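Local coordinates for aminopentol aminotransferase (Sphingopyxis macrogoltabida, PDB 6HBS), which deaminates the aminopentol left by fumonisin B1 hydrolysis to its 2-keto form, using pyridoxal 5'-phosphate and passing the amino group preferably to pyruvate, at residues A[110-115]-A[268-273]; A[259-264]-A[295-300]. One frame throughout, in Å; residues are numbered along the deposited sequence.

In the fold
Along the chain the segments alternate: 110-115 comes first, then 259-264, 268-273 and 295-300. Interaction 1 pairs strand 111-115, outermost within this chain, with strand 267-271 in the seven-stranded mixed sheet of this class-III aminotransferase. Interaction 2 seats the loop between strands 253-256 and 267-271, just after Lys258, the lysine that by similarity carries the cofactor, on helix 292-307. The centres are about 16 Å apart, yet the two meet where Ala268 CB packs on Phe260 CZ at 3.8 Å. Helix 94-105 borders both, and both touch the second subunit, so this side of the sheet and the loop after the lysine are joined within one packed region beside the dimer interface.

Interaction 1 (A[110-115]-A[268-273]); sequences DWAMFC and ALLGSN
Trp111 to Phe114 pair antiparallel with Gly271 to Ala268, the strand axes 4.6 Å apart at closest approach and their directions 167° from each other. Met113 and Leu269 exchange two backbone hydrogen bonds, while at the other end Asp110 and Trp111 stand together opposite the single residue Gly271, a classic beta bulge: Gly271 O accepts from Asp110 N at 2.8 Å and from Trp111 N at 3.1 Å. Trp111 CG, between backbone N and carbonyl carbon (chi1 56°), is on the side from which the indole can cover Gly271, whose CA stands 3.6 Å from the centroid of the six-membered ring, a CH-pi contact over the face. A side chain on Gly271 would run into Trp111 CZ2, which explains the glycine. NE1 gives a bent hydrogen bond of 2.9 Å to Ser272 O, from above the carbonyl plane. An alanine at Trp111 would probably leave Gly271 CA without its aromatic cover and Ser272 O without this N-H. This is the mixed sheet of the large, cofactor-binding domain of a fold-type I pyridoxal-phosphate enzyme; strand 111-115 is outermost within this chain, but the Ala112 backbone bonds to the second subunit, as does Phe114 O, to Tyr23 OH. Ala112 and Ala268 sit in non-hydrogen-bonded pairs, their CA atoms 4.5 Å from those of Leu270 and Phe114, where a methyl leaves room for these larger side chains to pack on Phe102 of helix 94-105. From the bulge itself, the Asp110 carboxylate accepts Asn273 N on the anti lone pair of OD2 at 2.8 Å; Arg276 holds Asn273 OD1.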
# COMPACT_ATOMS: atom_id res chain seq x y z
N ASP A 110 -20.64 9.59 -4.71
CA ASP A 110 -21.56 8.55 -5.19
C ASP A 110 -20.88 7.18 -5.27
O ASP A 110 -21.58 6.16 -5.33
CB ASP A 110 -22.15 8.96 -6.53
CG ASP A 110 -22.76 10.35 -6.48
OD1 ASP A 110 -23.63 10.54 -5.65
OD2 ASP A 110 -22.30 11.22 -7.21
N TRP A 111 -19.53 7.14 -5.25
CA TRP A 111 -18.81 5.88 -5.34
C TRP A 111 -17.53 5.92 -4.51
O TRP A 111 -17.03 6.98 -4.18
CB TRP A 111 -18.55 5.51 -6.80
CG TRP A 111 -17.81 6.53 -7.61
CD1 TRP A 111 -18.36 7.41 -8.50
CD2 TRP A 111 -16.40 6.80 -7.60
NE1 TRP A 111 -17.39 8.19 -9.06
CE2 TRP A 111 -16.18 7.85 -8.53
CE3 TRP A 111 -15.30 6.25 -6.93
CZ2 TRP A 111 -14.91 8.37 -8.77
CZ3 TRP A 111 -14.04 6.78 -7.17
CH2 TRP A 111 -13.85 7.81 -8.09
N ALA A 112 -16.99 4.73 -4.23
CA ALA A 112 -15.71 4.59 -3.54
C ALA A 112 -14.81 3.55 -4.23
O ALA A 112 -15.29 2.57 -4.76
CB ALA A 112 -15.98 4.21 -2.12
N MET A 113 -13.50 3.77 -4.15
CA MET A 113 -12.50 2.78 -4.47
C MET A 113 -11.56 2.65 -3.26
O MET A 113 -11.27 3.68 -2.60
CB MET A 113 -11.72 3.19 -5.73
CG MET A 113 -12.61 3.27 -6.96
SD MET A 113 -11.73 3.95 -8.39
CE MET A 113 -10.70 2.57 -8.87
N PHE A 114 -11.14 1.41 -2.94
CA PHE A 114 -10.32 1.12 -1.78
C PHE A 114 -8.95 0.65 -2.25
O PHE A 114 -8.85 -0.12 -3.24
CB PHE A 114 -11.01 0.11 -0.85
CG PHE A 114 -12.32 0.64 -0.33
CD1 PHE A 114 -12.34 1.71 0.55
CD2 PHE A 114 -13.53 0.15 -0.80
CE1 PHE A 114 -13.54 2.27 0.95
CE2 PHE A 114 -14.73 0.74 -0.41
CZ PHE A 114 -14.73 1.80 0.45
N CYS A 115 -7.93 1.10 -1.52
CA CYS A 115 -6.51 0.80 -1.77
C CYS A 115 -5.80 0.65 -0.41
O CYS A 115 -6.46 0.43 0.61
CB CYS A 115 -5.90 1.88 -2.64
SG CYS A 115 -6.32 3.55 -2.06
N ALA A 268 -8.83 5.22 0.64
CA ALA A 268 -9.98 5.30 -0.23
C ALA A 268 -9.92 6.54 -1.11
O ALA A 268 -9.47 7.60 -0.66
CB ALA A 268 -11.26 5.33 0.56
N LEU A 269 -10.47 6.37 -2.31
CA LEU A 269 -10.89 7.47 -3.19
C LEU A 269 -12.42 7.53 -3.25
O LEU A 269 -13.06 6.56 -3.67
CB LEU A 269 -10.27 7.26 -4.57
CG LEU A 269 -10.57 8.39 -5.57
CD1 LEU A 269 -10.03 9.70 -5.03
CD2 LEU A 269 -9.95 8.10 -6.93
N LEU A 270 -13.01 8.66 -2.85
CA LEU A 270 -14.47 8.92 -2.91
C LEU A 270 -14.74 9.89 -4.06
O LEU A 270 -13.98 10.85 -4.22
CB LEU A 270 -14.95 9.49 -1.58
CG LEU A 270 -15.28 8.50 -0.45
CD1 LEU A 270 -16.63 7.84 -0.65
CD2 LEU A 270 -14.20 7.44 -0.33
N GLY A 271 -15.75 9.62 -4.88
CA GLY A 271 -15.91 10.41 -6.09
C GLY A 271 -17.36 10.61 -6.45
O GLY A 271 -18.18 9.78 -6.08
N SER A 272 -17.66 11.74 -7.10
CA SER A 272 -18.99 12.02 -7.58
C SER A 272 -19.21 11.29 -8.91
O SER A 272 -18.27 10.87 -9.59
CB SER A 272 -19.21 13.51 -7.70
OG SER A 272 -18.56 13.99 -8.85
N ASN A 273 -20.48 11.15 -9.28
CA ASN A 273 -20.90 10.50 -10.53
C ASN A 273 -20.23 11.15 -11.74
O ASN A 273 -19.98 10.49 -12.71
CB ASN A 273 -22.42 10.47 -10.63
CG ASN A 273 -22.99 9.30 -9.85
OD1 ASN A 273 -22.33 8.26 -9.73
ND2 ASN A 273 -24.18 9.45 -9.29

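Interaction 2 (A[259-264]-A[295-300]); sequences CFANGY and MAAAIE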
# COMPACT_ATOMS: atom_id res chain seq x y z
N CYS A 259 -6.85 6.81 9.33
CA CYS A 259 -7.53 6.54 10.58
C CYS A 259 -8.94 5.98 10.39
O CYS A 259 -9.55 5.65 11.39
CB CYS A 259 -7.60 7.79 11.45
SG CYS A 259 -8.86 8.97 10.93
N PHE A 260 -9.43 5.77 9.17
CA PHE A 260 -10.86 5.34 9.04
C PHE A 260 -11.07 3.84 9.32
O PHE A 260 -12.20 3.37 9.33
CB PHE A 260 -11.52 5.81 7.76
CG PHE A 260 -11.11 5.17 6.46
CD1 PHE A 260 -11.59 3.92 6.10
CD2 PHE A 260 -10.30 5.85 5.57
CE1 PHE A 260 -11.22 3.35 4.89
CE2 PHE A 260 -9.95 5.28 4.36
CZ PHE A 260 -10.42 4.04 4.01
N ALA A 261 -10.00 3.09 9.59
CA ALA A 261 -10.09 1.74 10.20
C ALA A 261 -9.23 1.67 11.48
O ALA A 261 -8.82 0.60 11.89
CB ALA A 261 -9.67 0.70 9.17
N ASN A 262 -9.04 2.83 12.13
CA ASN A 262 -8.41 2.97 13.43
C ASN A 262 -7.06 2.25 13.51
O ASN A 262 -6.68 1.76 14.56
CB ASN A 262 -9.32 2.49 14.57
CG ASN A 262 -8.86 3.04 15.91
OD1 ASN A 262 -8.53 4.22 15.98
ND2 ASN A 262 -8.82 2.20 16.95
N GLY A 263 -6.29 2.22 12.41
CA GLY A 263 -4.95 1.62 12.42
C GLY A 263 -4.81 0.47 11.43
O GLY A 263 -3.71 0.15 11.05
N TYR A 264 -5.92 -0.18 11.06
CA TYR A 264 -5.89 -1.20 9.98
C TYR A 264 -5.56 -0.51 8.64
O TYR A 264 -5.95 0.62 8.40
CB TYR A 264 -7.20 -1.98 9.97
CG TYR A 264 -7.28 -2.99 11.09
CD1 TYR A 264 -7.70 -2.63 12.36
CD2 TYR A 264 -6.88 -4.31 10.90
CE1 TYR A 264 -7.74 -3.54 13.40
CE2 TYR A 264 -6.95 -5.24 11.93
CZ TYR A 264 -7.38 -4.85 13.18
OH TYR A 264 -7.42 -5.76 14.21
N MET A 295 -11.37 -3.95 5.84
CA MET A 295 -12.66 -3.44 5.49
C MET A 295 -13.66 -3.61 6.66
O MET A 295 -14.52 -2.71 6.88
CB MET A 295 -13.21 -4.11 4.23
CG MET A 295 -12.40 -3.73 3.00
SD MET A 295 -13.21 -4.35 1.54
CE MET A 295 -11.88 -4.11 0.37
N ALA A 296 -13.58 -4.73 7.37
CA ALA A 296 -14.43 -4.97 8.54
C ALA A 296 -14.12 -3.95 9.64
O ALA A 296 -15.04 -3.39 10.31
CB ALA A 296 -14.24 -6.40 9.03
N ALA A 297 -12.83 -3.71 9.88
CA ALA A 297 -12.42 -2.66 10.82
C ALA A 297 -12.95 -1.28 10.40
O ALA A 297 -13.39 -0.49 11.24
CB ALA A 297 -10.93 -2.65 10.96
N ALA A 298 -12.95 -0.99 9.09
CA ALA A 298 -13.37 0.31 8.61
C ALA A 298 -14.88 0.45 8.82
O ALA A 298 -15.36 1.51 9.20
CB ALA A 298 -12.99 0.49 7.15
N ILE A 299 -15.64 -0.63 8.55
CA ILE A 299 -17.09 -0.56 8.74
C ILE A 299 -17.38 -0.20 10.20
O ILE A 299 -18.28 0.59 10.47
CB ILE A 299 -17.77 -1.87 8.29
CG1 ILE A 299 -17.77 -1.97 6.76
CG2 ILE A 299 -19.17 -2.00 8.84
CD1 ILE A 299 -18.20 -3.34 6.25
N GLU A 300 -16.68 -0.82 11.14
CA GLU A 300 -16.99 -0.59 12.54
C GLU A 300 -16.51 0.80 13.00
O GLU A 300 -17.17 1.47 13.77
CB GLU A 300 -16.38 -1.70 13.37
CG GLU A 300 -16.66 -1.61 14.85
CD GLU A 300 -18.11 -1.75 15.26
OE1 GLU A 300 -18.94 -1.99 14.41
OE2 GLU A 300 -18.40 -1.58 16.43
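Ala297 and Ala298 of helix 292-307 receive Phe260, Ala261 and Tyr264 from a pair of overlapping beta turns, type I from Cys259 to Asn262 and type I' from Ala261 to Tyr264. No hydrogen bond crosses; methyl groups do the work. Ala261 CB rests against both helical alanines, 4.0 Å from Ala297 CB and 3.9 Å from Ala298 CB, and the backbones come so near, 3.9 Å between Ala261 CA and Ala298 CA, that alanine suits both sides. Tyr264 brings its ring to the helix with CG anti to the carbonyl carbon (chi1 -76°), and its CD1 approaches Ala297 CB to 3.5 Å. At Phe260 the ring turns its edge to Ala298, with CD1 3.9 Å from Ala298 CB.

Backbone bonds within the turns help to set these groups. Asn262 N bonds to Cys259 O and Tyr264 N to Ala261 O, and Gly263 has phi 121°, where any CB would collide with the O of Asn262, so glycine is called for. Asn262, whose side chain reaches the backbone of Leu67 and Gly68, ties the turn to a neighbouring loop. Farther out, Tyr264 OH is hydrogen-bonded to Glu75 of helix 72-82, Phe260 stacks edge-to-face with Phe102 of helix 94-105, and Gly263 O is bonded to Thr87 of the second subunit. The turn follows Lys258, the cofactor lysine by similarity; the Phe260 side chain lies about 10 Å from the bound pyridoxal phosphate. Phe260 O is buried here without a hydrogen-bonding partner in the model, met across the contact by a CA-H...O approach from Ala298 CA at 3.4 Å.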